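Local coordinates for protein alpha,alpha-trehalose-phosphate synthase (UDP-forming) (Burkholderia multivorans, PDB 5UOF) that is a glycosyltransferase family 20 enzyme with the two-domain GT-B fold, each domain built round a largely parallel beta sheet flanked by helices, at residues C187-D197 and H224-I235; N157-I165 and W453-V464. One frame throughout, in Å; residues are numbered along the deposited sequence.

Contact 1: residues C187-D197 and H224-I235; sequences CAYDVTGFQTD and HGRVVKVAAYPI
Val191 to Phe194 pair in register with Lys229 to Ala232 as neighbouring parallel strands in the mixed sheet of the N-terminal Rossmann-like domain of a GT-B glycosyltransferase. The short strand axes approach to 4.7 Å and run 18° apart, and helix 197-209 follows strand 191-194 before the chain returns. The ladder is tightest at its C-terminal end, where Tyr233 N gives Phe194 O a nearly straight 2.7 Å bond; the middle rung, Ala231 N to Thr192 O, is weak at 3.3 Å.

On one face the Tyr233 ring lies beside Gly193, its edge meeting the bare backbone with CE1 3.5 Å from Gly193 CA. Its hydroxyl continues past Val191 CG1 to bond Asp460 in helix 450-472. On the reverse face, which carries Thr192 and Phe194, Val230 CG1 meets the edge of the Phe194 ring at CE2, 3.7 Å away, and Phe203 of helix 197-209 packs on Val230.

The N-terminal end is looser and wetter. Arg226 extends alongside the Cys187 and Ala188 backbone, then bends at chi3 (54°), which brings NH2 to Asp190 OD1 at 3.0 Å. The hydrogen bond within this salt bridge is weak, with an N-H...OD1 angle of only 122°. Asp190 OD2 turns instead to Arg151 and to Ile159 N. Three waters lie here, all within hydrogen-bonding distance of the carbonyl oxygen of the exposed Val227.

Beyond the strands, the Gln195 side chain folds back at chi2 and extends the pairing. NE2 is held by His164 O, fixing the amide's rotation, while OE1 receives Ile235 N in the carbonyl plane at 3.2 Å.

Contact 2: residues N157-I165 and W453-V464; sequences NPIGFFLHI and WRDTFVADLRSV. With EDO (1,2-ethanediol), chain Q.
A helix laid on a strand of the N-terminal Rossmann-like sheet forms this contact: helix 450-472, from the C-terminal end of the chain, covers strand 159-162. The short axes lie 8.9 Å apart with N-to-C directions at 151°, and the helix residues facing the strand are Trp453, Phe457, Leu461 and Val464, spaced three or four apart.

Gly160 lets the helix come close. Leu461 CD2 reaches Gly160 N at 3.5 Å, and the Phe457 ring sets its edge against the glycine, CZ lying 3.8 Å from Gly160 CA. The same CZ comes to 3.4 Å from Phe161 O, so an aromatic edge rests on the strand's backbone. Just before the strand, Pro158 packs on the helix, with its CB 4.0 Å from Val464 CG1.

The other end is aromatic. Phe162 and Trp453 form a T-shaped pair, planes at 78°, with the indole edge directed at the phenyl face. Trp453 CG is anti to the backbone N (chi1 176°), which swings the indole toward the strand. His164 NE2 lies in the Phe162 plane at the ring's edge and bonds His139, while Ile235 also touches both aromatic side chains. The indole nitrogen sits over the centre of the phenyl ring: Trp453 NE1 is 3.3 Å above the Phe162 plane.

In the fold
Both contacts reach one sheet, since strands 159-162 and 191-194 are adjacent in it; their centres are about 8 Å apart. Contact 1 is made within the sheet, so backbone hydrogen bonds dominate, and it is partly buried, with water and charge at one end. Contact 2 is made on top of the sheet and is buried, held by apolar and aromatic packing. It joins parts of the chain 288 residues apart, against 27 for contact 1. Among the bonds between them are the probable hydrogen bonds of Gly193 N to Phe161 O, at 2.7 Å, and of Tyr233 OH to Asp460 OD2. Helix 450-472 thus takes part in both: it packs on strand 159-162 and meets Tyr233 beside the other pair.

Contact 1: residues C187-D197 and H224-I235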
loop_
_atom_site.group_PDB
_atom_site.type_symbol
_atom_site.label_atom_id
_atom_site.label_comp_id
_atom_site.label_asym_id
_atom_site.label_seq_id
_atom_site.Cartn_x
_atom_site.Cartn_y
_atom_site.Cartn_z
ATOM N N CYS A 187 -14.350 -5.727 -15.908
ATOM C CA CYS A 187 -14.499 -5.540 -17.345
ATOM C C CYS A 187 -15.789 -6.133 -17.901
ATOM O O CYS A 187 -16.033 -5.991 -19.098
ATOM C CB CYS A 187 -13.299 -6.133 -18.085
ATOM S SG CYS A 187 -11.774 -5.256 -17.692
ATOM N N ALA A 188 -16.614 -6.783 -17.079
ATOM C CA ALA A 188 -17.931 -7.209 -17.545
ATOM C C ALA A 188 -18.918 -6.052 -17.643
ATOM O O ALA A 188 -19.936 -6.180 -18.335
ATOM C CB ALA A 188 -18.486 -8.295 -16.620
ATOM N N TYR A 189 -18.634 -4.936 -16.971
ATOM C CA TYR A 189 -19.440 -3.724 -17.062
ATOM C C TYR A 189 -19.151 -2.965 -18.352
ATOM O O TYR A 189 -18.018 -2.936 -18.838
ATOM C CB TYR A 189 -19.164 -2.808 -15.859
ATOM C CG TYR A 189 -19.572 -3.433 -14.548
ATOM C CD1 TYR A 189 -20.895 -3.368 -14.118
ATOM C CD2 TYR A 189 -18.642 -4.107 -13.744
ATOM C CE1 TYR A 189 -21.295 -3.948 -12.925
ATOM C CE2 TYR A 189 -19.034 -4.705 -12.551
ATOM C CZ TYR A 189 -20.367 -4.630 -12.154
ATOM O OH TYR A 189 -20.785 -5.221 -10.980
ATOM N N ASP A 190 -20.195 -2.338 -18.910
ATOM C CA ASP A 190 -19.981 -1.409 -20.014
ATOM C C ASP A 190 -19.416 -0.086 -19.531
ATOM O O ASP A 190 -18.709 0.593 -20.285
ATOM C CB ASP A 190 -21.286 -1.163 -20.763
ATOM C CG ASP A 190 -21.889 -2.438 -21.259
ATOM O OD1 ASP A 190 -21.299 -3.043 -22.178
ATOM O OD2 ASP A 190 -22.915 -2.855 -20.688
ATOM N N VAL A 191 -19.724 0.294 -18.294
ATOM C CA VAL A 191 -19.197 1.502 -17.673
ATOM C C VAL A 191 -18.687 1.138 -16.286
ATOM O O VAL A 191 -19.417 0.538 -15.485
ATOM C CB VAL A 191 -20.261 2.614 -17.573
ATOM C CG1 VAL A 191 -19.647 3.886 -16.965
ATOM C CG2 VAL A 191 -20.899 2.910 -18.945
ATOM N N THR A 192 -17.433 1.480 -16.007
ATOM C CA THR A 192 -16.828 1.280 -14.695
ATOM C C THR A 192 -16.426 2.648 -14.162
ATOM O O THR A 192 -15.490 3.267 -14.681
ATOM C CB THR A 192 -15.636 0.329 -14.791
ATOM O OG1 THR A 192 -16.077 -0.913 -15.359
ATOM C CG2 THR A 192 -15.060 0.059 -13.428
ATOM N N GLY A 193 -17.136 3.119 -13.142
ATOM C CA GLY A 193 -16.950 4.460 -12.618
ATOM C C GLY A 193 -16.265 4.445 -11.269
ATOM O O GLY A 193 -16.466 3.530 -10.464
ATOM N N PHE A 194 -15.457 5.478 -11.037
ATOM C CA PHE A 194 -14.657 5.634 -9.836
ATOM C C PHE A 194 -14.874 7.018 -9.237
ATOM O O PHE A 194 -15.385 7.930 -9.889
ATOM C CB PHE A 194 -13.167 5.438 -10.140
ATOM C CG PHE A 194 -12.845 4.080 -10.695
ATOM C CD1 PHE A 194 -12.568 3.031 -9.844
ATOM C CD2 PHE A 194 -12.845 3.861 -12.064
ATOM C CE1 PHE A 194 -12.288 1.768 -10.347
ATOM C CE2 PHE A 194 -12.565 2.610 -12.576
ATOM C CZ PHE A 194 -12.277 1.565 -11.710
ATOM N N GLN A 195 -14.434 7.179 -7.988
ATOM C CA GLN A 195 -14.579 8.477 -7.333
ATOM C C GLN A 195 -13.659 9.526 -7.955
ATOM O O GLN A 195 -14.085 10.660 -8.209
ATOM C CB GLN A 195 -14.318 8.351 -5.828
ATOM C CG GLN A 195 -15.418 7.560 -5.071
ATOM C CD GLN A 195 -16.625 8.416 -4.660
ATOM O OE1 GLN A 195 -16.903 9.469 -5.249
ATOM N NE2 GLN A 195 -17.332 7.969 -3.626
ATOM N N THR A 196 -12.380 9.189 -8.176
ATOM C CA THR A 196 -11.400 10.203 -8.562
ATOM C C THR A 196 -10.603 9.749 -9.777
ATOM O O THR A 196 -10.584 8.570 -10.123
ATOM C CB THR A 196 -10.415 10.517 -7.424
ATOM O OG1 THR A 196 -9.581 9.377 -7.171
ATOM C CG2 THR A 196 -11.157 10.908 -6.141
ATOM N N ASP A 197 -9.928 10.718 -10.414
ATOM C CA ASP A 197 -9.051 10.381 -11.531
ATOM C C ASP A 197 -7.974 9.391 -11.109
ATOM O O ASP A 197 -7.588 8.525 -11.898
ATOM C CB ASP A 197 -8.405 11.643 -12.103
ATOM C CG ASP A 197 -7.717 11.390 -13.432
ATOM O OD1 ASP A 197 -8.416 11.034 -14.406
ATOM O OD2 ASP A 197 -6.481 11.542 -13.505
ATOM N N HIS A 224 -10.519 -8.152 -21.972
ATOM C CA HIS A 224 -11.350 -9.331 -21.733
ATOM C C HIS A 224 -12.487 -9.419 -22.750
ATOM O O HIS A 224 -13.632 -9.733 -22.413
ATOM C CB HIS A 224 -11.889 -9.341 -20.302
ATOM C CG HIS A 224 -10.838 -9.582 -19.263
ATOM N ND1 HIS A 224 -10.289 -10.827 -19.032
ATOM C CD2 HIS A 224 -10.230 -8.736 -18.396
ATOM C CE1 HIS A 224 -9.394 -10.736 -18.065
ATOM N NE2 HIS A 224 -9.338 -9.480 -17.661
ATOM N N GLY A 225 -12.160 -9.127 -24.008
ATOM C CA GLY A 225 -13.109 -9.190 -25.100
ATOM C C GLY A 225 -14.228 -8.178 -25.052
ATOM O O GLY A 225 -15.211 -8.334 -25.780
ATOM N N ARG A 226 -14.120 -7.141 -24.228
ATOM C CA ARG A 226 -15.174 -6.152 -24.091
ATOM C C ARG A 226 -14.594 -4.751 -24.245
ATOM O O ARG A 226 -13.381 -4.544 -24.169
ATOM C CB ARG A 226 -15.893 -6.298 -22.745
ATOM C CG ARG A 226 -16.488 -7.699 -22.528
ATOM C CD ARG A 226 -17.379 -7.748 -21.296
ATOM N NE ARG A 226 -18.416 -6.720 -21.341
ATOM C CZ ARG A 226 -19.629 -6.910 -21.850
ATOM N NH1 ARG A 226 -19.961 -8.090 -22.359
ATOM N NH2 ARG A 226 -20.509 -5.925 -21.856
ATOM N N VAL A 227 -15.477 -3.792 -24.499
ATOM C CA VAL A 227 -15.118 -2.382 -24.553
ATOM C C VAL A 227 -15.712 -1.724 -23.317
ATOM O O VAL A 227 -16.926 -1.786 -23.093
ATOM C CB VAL A 227 -15.622 -1.716 -25.842
ATOM C CG1 VAL A 227 -15.066 -0.303 -25.956
ATOM C CG2 VAL A 227 -15.217 -2.535 -27.049
ATOM N N VAL A 228 -14.868 -1.095 -22.510
ATOM C CA VAL A 228 -15.267 -0.586 -21.207
ATOM C C VAL A 228 -15.013 0.913 -21.184
ATOM O O VAL A 228 -13.904 1.359 -21.494
ATOM C CB VAL A 228 -14.492 -1.280 -20.071
ATOM C CG1 VAL A 228 -15.051 -0.874 -18.723
ATOM C CG2 VAL A 228 -14.514 -2.800 -20.248
ATOM N N LYS A 229 -16.046 1.682 -20.849
ATOM C CA LYS A 229 -15.892 3.103 -20.556
ATOM C C LYS A 229 -15.454 3.255 -19.105
ATOM O O LYS A 229 -16.170 2.831 -18.190
ATOM C CB LYS A 229 -17.209 3.834 -20.805
ATOM C CG LYS A 229 -17.318 5.181 -20.136
ATOM C CD LYS A 229 -16.725 6.264 -20.995
ATOM C CE LYS A 229 -17.077 7.634 -20.447
ATOM N NZ LYS A 229 -16.418 8.679 -21.266
ATOM N N VAL A 230 -14.286 3.858 -18.891
ATOM C CA VAL A 230 -13.695 4.001 -17.566
ATOM C C VAL A 230 -13.595 5.493 -17.266
ATOM O O VAL A 230 -13.006 6.247 -18.051
ATOM C CB VAL A 230 -12.321 3.320 -17.484
ATOM C CG1 VAL A 230 -11.766 3.409 -16.071
ATOM C CG2 VAL A 230 -12.443 1.855 -17.905
ATOM N N ALA A 231 -14.176 5.918 -16.146
ATOM C CA ALA A 231 -14.267 7.350 -15.880
ATOM C C ALA A 231 -14.430 7.588 -14.386
ATOM O O ALA A 231 -14.792 6.684 -13.626
ATOM C CB ALA A 231 -15.429 7.997 -16.644
ATOM N N ALA A 232 -14.168 8.836 -13.986
ATOM C CA ALA A 232 -14.349 9.298 -12.617
ATOM C C ALA A 232 -15.624 10.126 -12.529
ATOM O O ALA A 232 -15.878 10.977 -13.393
ATOM C CB ALA A 232 -13.156 10.140 -12.150
ATOM N N TYR A 233 -16.428 9.854 -11.502
ATOM C CA TYR A 233 -17.686 10.559 -11.226
ATOM C C TYR A 233 -17.698 10.886 -9.739
ATOM O O TYR A 233 -18.343 10.183 -8.952
ATOM C CB TYR A 233 -18.916 9.708 -11.578
ATOM C CG TYR A 233 -18.921 9.037 -12.939
ATOM C CD1 TYR A 233 -18.207 7.869 -13.164
ATOM C CD2 TYR A 233 -19.687 9.540 -13.987
ATOM C CE1 TYR A 233 -18.220 7.246 -14.404
ATOM C CE2 TYR A 233 -19.720 8.921 -15.229
ATOM C CZ TYR A 233 -18.983 7.768 -15.427
ATOM O OH TYR A 233 -18.995 7.144 -16.647
ATOM N N PRO A 234 -16.940 11.896 -9.306
ATOM C CA PRO A 234 -16.879 12.210 -7.866
ATOM C C PRO A 234 -18.253 12.573 -7.311
ATOM O O PRO A 234 -18.956 13.417 -7.864
ATOM C CB PRO A 234 -15.912 13.401 -7.803
ATOM C CG PRO A 234 -15.828 13.939 -9.208
ATOM C CD PRO A 234 -16.026 12.735 -10.097
ATOM N N ILE A 235 -18.634 11.925 -6.213
ATOM C CA ILE A 235 -19.954 12.131 -5.616
ATOM C C ILE A 235 -19.955 13.431 -4.823
ATOM O O ILE A 235 -19.102 13.641 -3.949
ATOM C CB ILE A 235 -20.338 10.946 -4.715
ATOM C CG1 ILE A 235 -20.510 9.672 -5.542
ATOM C CG2 ILE A 235 -21.628 11.251 -3.944
ATOM C CD1 ILE A 235 -21.037 8.480 -4.732
HETATM O O HOH W 1 -17.961 -4.092 -21.442
HETATM O O HOH W 2 -19.610 -2.276 -23.877
HETATM O O HOH W 3 -18.746 0.662 -23.086
#

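Contact 2: residues N157-I165 and W453-V464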
loop_
_atom_site.group_PDB
_atom_site.type_symbol
_atom_site.label_atom_id
_atom_site.label_comp_id
_atom_site.label_asym_id
_atom_site.label_seq_id
_atom_site.Cartn_x
_atom_site.Cartn_y
_atom_site.Cartn_z
ATOM N N ASN A 157 -27.830 -6.356 -21.382
ATOM C CA ASN A 157 -28.179 -4.978 -21.079
ATOM C C ASN A 157 -26.931 -4.126 -20.846
ATOM O O ASN A 157 -25.880 -4.643 -20.457
ATOM C CB ASN A 157 -29.048 -4.921 -19.827
ATOM C CG ASN A 157 -30.353 -5.654 -19.990
ATOM O OD1 ASN A 157 -30.379 -6.871 -20.208
ATOM N ND2 ASN A 157 -31.449 -4.921 -19.875
ATOM N N PRO A 158 -27.029 -2.812 -21.043
ATOM C CA PRO A 158 -25.988 -1.924 -20.510
ATOM C C PRO A 158 -25.920 -2.078 -19.001
ATOM O O PRO A 158 -26.939 -2.007 -18.311
ATOM C CB PRO A 158 -26.470 -0.523 -20.912
ATOM C CG PRO A 158 -27.459 -0.761 -22.037
ATOM C CD PRO A 158 -28.115 -2.054 -21.688
ATOM N N ILE A 159 -24.713 -2.311 -18.481
ATOM C CA ILE A 159 -24.515 -2.426 -17.043
ATOM C C ILE A 159 -23.372 -1.510 -16.652
ATOM O O ILE A 159 -22.306 -1.556 -17.267
ATOM C CB ILE A 159 -24.195 -3.864 -16.594
ATOM C CG1 ILE A 159 -25.140 -4.873 -17.257
ATOM C CG2 ILE A 159 -24.310 -3.966 -15.081
ATOM C CD1 ILE A 159 -24.802 -6.330 -16.914
ATOM N N GLY A 160 -23.591 -0.697 -15.628
ATOM C CA GLY A 160 -22.553 0.168 -15.101
ATOM C C GLY A 160 -22.231 -0.182 -13.663
ATOM O O GLY A 160 -23.080 -0.675 -12.918
ATOM N N PHE A 161 -20.988 0.093 -13.272
ATOM C CA PHE A 161 -20.523 -0.116 -11.909
ATOM C C PHE A 161 -20.005 1.210 -11.392
ATOM O O PHE A 161 -19.349 1.947 -12.130
ATOM C CB PHE A 161 -19.389 -1.174 -11.861
ATOM C CG PHE A 161 -18.893 -1.492 -10.467
ATOM C CD1 PHE A 161 -19.705 -2.166 -9.558
ATOM C CD2 PHE A 161 -17.597 -1.156 -10.080
ATOM C CE1 PHE A 161 -19.245 -2.470 -8.280
ATOM C CE2 PHE A 161 -17.132 -1.462 -8.800
ATOM C CZ PHE A 161 -17.953 -2.114 -7.903
ATOM N N PHE A 162 -20.311 1.529 -10.135
ATOM C CA PHE A 162 -19.657 2.654 -9.472
ATOM C C PHE A 162 -19.041 2.177 -8.168
ATOM O O PHE A 162 -19.740 1.642 -7.299
ATOM C CB PHE A 162 -20.605 3.828 -9.208
ATOM C CG PHE A 162 -19.874 5.035 -8.677
ATOM C CD1 PHE A 162 -19.163 5.841 -9.546
ATOM C CD2 PHE A 162 -19.815 5.306 -7.310
ATOM C CE1 PHE A 162 -18.431 6.923 -9.073
ATOM C CE2 PHE A 162 -19.105 6.401 -6.835
ATOM C CZ PHE A 162 -18.408 7.208 -7.717
ATOM N N LEU A 163 -17.732 2.375 -8.036
ATOM C CA LEU A 163 -16.998 2.040 -6.825
ATOM C C LEU A 163 -16.968 3.255 -5.905
ATOM O O LEU A 163 -16.440 4.307 -6.277
ATOM C CB LEU A 163 -15.577 1.604 -7.176
ATOM C CG LEU A 163 -14.772 1.037 -6.008
ATOM C CD1 LEU A 163 -15.371 -0.327 -5.575
ATOM C CD2 LEU A 163 -13.308 0.893 -6.434
ATOM N N HIS A 164 -17.535 3.117 -4.705
ATOM C CA HIS A 164 -17.583 4.240 -3.777
ATOM C C HIS A 164 -16.314 4.387 -2.944
ATOM O O HIS A 164 -16.063 5.470 -2.404
ATOM C CB HIS A 164 -18.786 4.103 -2.846
ATOM C CG HIS A 164 -20.102 4.199 -3.551
ATOM N ND1 HIS A 164 -20.986 5.235 -3.326
ATOM C CD2 HIS A 164 -20.676 3.406 -4.483
ATOM C CE1 HIS A 164 -22.051 5.068 -4.091
ATOM N NE2 HIS A 164 -21.895 3.960 -4.794
ATOM N N ILE A 165 -15.509 3.334 -2.840
ATOM C CA ILE A 165 -14.273 3.345 -2.058
ATOM C C ILE A 165 -13.104 3.540 -3.022
ATOM O O ILE A 165 -13.315 3.546 -4.244
ATOM C CB ILE A 165 -14.149 2.049 -1.235
ATOM C CG1 ILE A 165 -14.043 0.830 -2.152
ATOM C CG2 ILE A 165 -15.354 1.904 -0.306
ATOM C CD1 ILE A 165 -13.640 -0.422 -1.402
ATOM N N TRP A 453 -23.144 13.655 -10.534
ATOM C CA TRP A 453 -22.887 12.216 -10.453
ATOM C C TRP A 453 -24.006 11.423 -11.105
ATOM O O TRP A 453 -23.776 10.590 -11.991
ATOM C CB TRP A 453 -22.732 11.819 -8.983
ATOM C CG TRP A 453 -22.564 10.358 -8.685
ATOM C CD1 TRP A 453 -21.434 9.605 -8.854
ATOM C CD2 TRP A 453 -23.535 9.492 -8.081
ATOM N NE1 TRP A 453 -21.657 8.314 -8.427
ATOM C CE2 TRP A 453 -22.929 8.227 -7.925
ATOM C CE3 TRP A 453 -24.857 9.665 -7.654
ATOM C CZ2 TRP A 453 -23.601 7.142 -7.375
ATOM C CZ3 TRP A 453 -25.519 8.589 -7.102
ATOM C CH2 TRP A 453 -24.894 7.340 -6.973
ATOM N N ARG A 454 -25.237 11.681 -10.675
ATOM C CA ARG A 454 -26.376 10.940 -11.187
ATOM C C ARG A 454 -26.530 11.132 -12.692
ATOM O O ARG A 454 -26.635 10.160 -13.454
ATOM C CB ARG A 454 -27.632 11.392 -10.446
ATOM C CG ARG A 454 -28.902 10.968 -11.123
ATOM C CD ARG A 454 -30.116 11.320 -10.278
ATOM N NE ARG A 454 -30.389 12.749 -10.231
ATOM C CZ ARG A 454 -30.217 13.509 -9.154
ATOM N NH1 ARG A 454 -29.762 12.985 -8.021
ATOM N NH2 ARG A 454 -30.501 14.799 -9.214
ATOM N N ASP A 455 -26.539 12.388 -13.139
ATOM C CA ASP A 455 -26.875 12.688 -14.527
ATOM C C ASP A 455 -25.794 12.212 -15.488
ATOM O O ASP A 455 -26.110 11.687 -16.564
ATOM C CB ASP A 455 -27.104 14.187 -14.702
ATOM C CG ASP A 455 -28.407 14.654 -14.085
ATOM O OD1 ASP A 455 -29.311 13.815 -13.872
ATOM O OD2 ASP A 455 -28.520 15.864 -13.815
ATOM N N THR A 456 -24.513 12.390 -15.133
ATOM C CA THR A 456 -23.448 11.996 -16.053
ATOM C C THR A 456 -23.316 10.480 -16.127
ATOM O O THR A 456 -23.062 9.925 -17.201
ATOM C CB THR A 456 -22.124 12.644 -15.644
ATOM O OG1 THR A 456 -21.799 12.265 -14.307
ATOM C CG2 THR A 456 -22.243 14.166 -15.704
ATOM N N PHE A 457 -23.499 9.786 -14.998
ATOM C CA PHE A 457 -23.396 8.331 -15.051
ATOM C C PHE A 457 -24.549 7.747 -15.859
ATOM O O PHE A 457 -24.339 6.904 -16.738
ATOM C CB PHE A 457 -23.355 7.724 -13.647
ATOM C CG PHE A 457 -22.856 6.301 -13.633
ATOM C CD1 PHE A 457 -23.684 5.250 -14.000
ATOM C CD2 PHE A 457 -21.548 6.018 -13.279
ATOM C CE1 PHE A 457 -23.219 3.941 -14.008
ATOM C CE2 PHE A 457 -21.072 4.716 -13.277
ATOM C CZ PHE A 457 -21.910 3.668 -13.646
ATOM N N VAL A 458 -25.773 8.216 -15.605
ATOM C CA VAL A 458 -26.920 7.712 -16.362
ATOM C C VAL A 458 -26.765 8.034 -17.846
ATOM O O VAL A 458 -27.096 7.214 -18.711
ATOM C CB VAL A 458 -28.231 8.275 -15.782
ATOM C CG1 VAL A 458 -29.407 7.968 -16.720
ATOM C CG2 VAL A 458 -28.482 7.694 -14.396
ATOM N N ALA A 459 -26.238 9.222 -18.166
ATOM C CA ALA A 459 -26.014 9.580 -19.564
ATOM C C ALA A 459 -25.010 8.647 -20.226
ATOM O O ALA A 459 -25.151 8.306 -21.405
ATOM C CB ALA A 459 -25.537 11.028 -19.675
ATOM N N ASP A 460 -23.979 8.227 -19.490
ATOM C CA ASP A 460 -23.015 7.304 -20.078
ATOM C C ASP A 460 -23.636 5.930 -20.310
ATOM O O ASP A 460 -23.328 5.276 -21.308
ATOM C CB ASP A 460 -21.763 7.215 -19.206
ATOM C CG ASP A 460 -20.888 8.465 -19.315
ATOM O OD1 ASP A 460 -21.161 9.304 -20.202
ATOM O OD2 ASP A 460 -19.936 8.619 -18.516
ATOM N N LEU A 461 -24.523 5.483 -19.414
ATOM C CA LEU A 461 -25.266 4.250 -19.678
ATOM C C LEU A 461 -26.130 4.391 -20.922
ATOM O O LEU A 461 -26.197 3.479 -21.757
ATOM C CB LEU A 461 -26.134 3.887 -18.475
ATOM C CG LEU A 461 -25.429 3.278 -17.268
ATOM C CD1 LEU A 461 -26.395 3.167 -16.112
ATOM C CD2 LEU A 461 -24.857 1.911 -17.635
ATOM N N ARG A 462 -26.804 5.531 -21.064
ATOM C CA ARG A 462 -27.619 5.736 -22.253
ATOM C C ARG A 462 -26.764 5.783 -23.511
ATOM O O ARG A 462 -27.210 5.345 -24.578
ATOM C CB ARG A 462 -28.451 7.009 -22.097
ATOM C CG ARG A 462 -29.535 6.860 -21.058
ATOM C CD ARG A 462 -30.287 8.153 -20.791
ATOM N NE ARG A 462 -31.403 7.921 -19.877
ATOM C CZ ARG A 462 -31.948 8.853 -19.100
ATOM N NH1 ARG A 462 -31.478 10.094 -19.111
ATOM N NH2 ARG A 462 -32.958 8.539 -18.301
ATOM N N SER A 463 -25.530 6.289 -23.409
ATOM C CA SER A 463 -24.644 6.301 -24.570
ATOM C C SER A 463 -24.267 4.888 -24.998
ATOM O O SER A 463 -24.143 4.613 -26.198
ATOM C CB SER A 463 -23.386 7.115 -24.276
ATOM O OG SER A 463 -23.697 8.495 -24.255
ATOM N N VAL A 464 -24.054 3.986 -24.035
ATOM C CA VAL A 464 -23.814 2.586 -24.377
ATOM C C VAL A 464 -24.977 2.039 -25.197
ATOM O O VAL A 464 -24.785 1.422 -26.252
ATOM C CB VAL A 464 -23.580 1.750 -23.107
ATOM C CG1 VAL A 464 -23.442 0.264 -23.471
ATOM C CG2 VAL A 464 -22.343 2.228 -22.386
HETATM C C1 EDO Q . -31.472 11.458 -15.641
HETATM O O1 EDO Q . -30.324 12.280 -15.884
HETATM C C2 EDO Q . -31.586 11.146 -14.156
HETATM O O2 EDO Q . -32.338 12.156 -13.466
#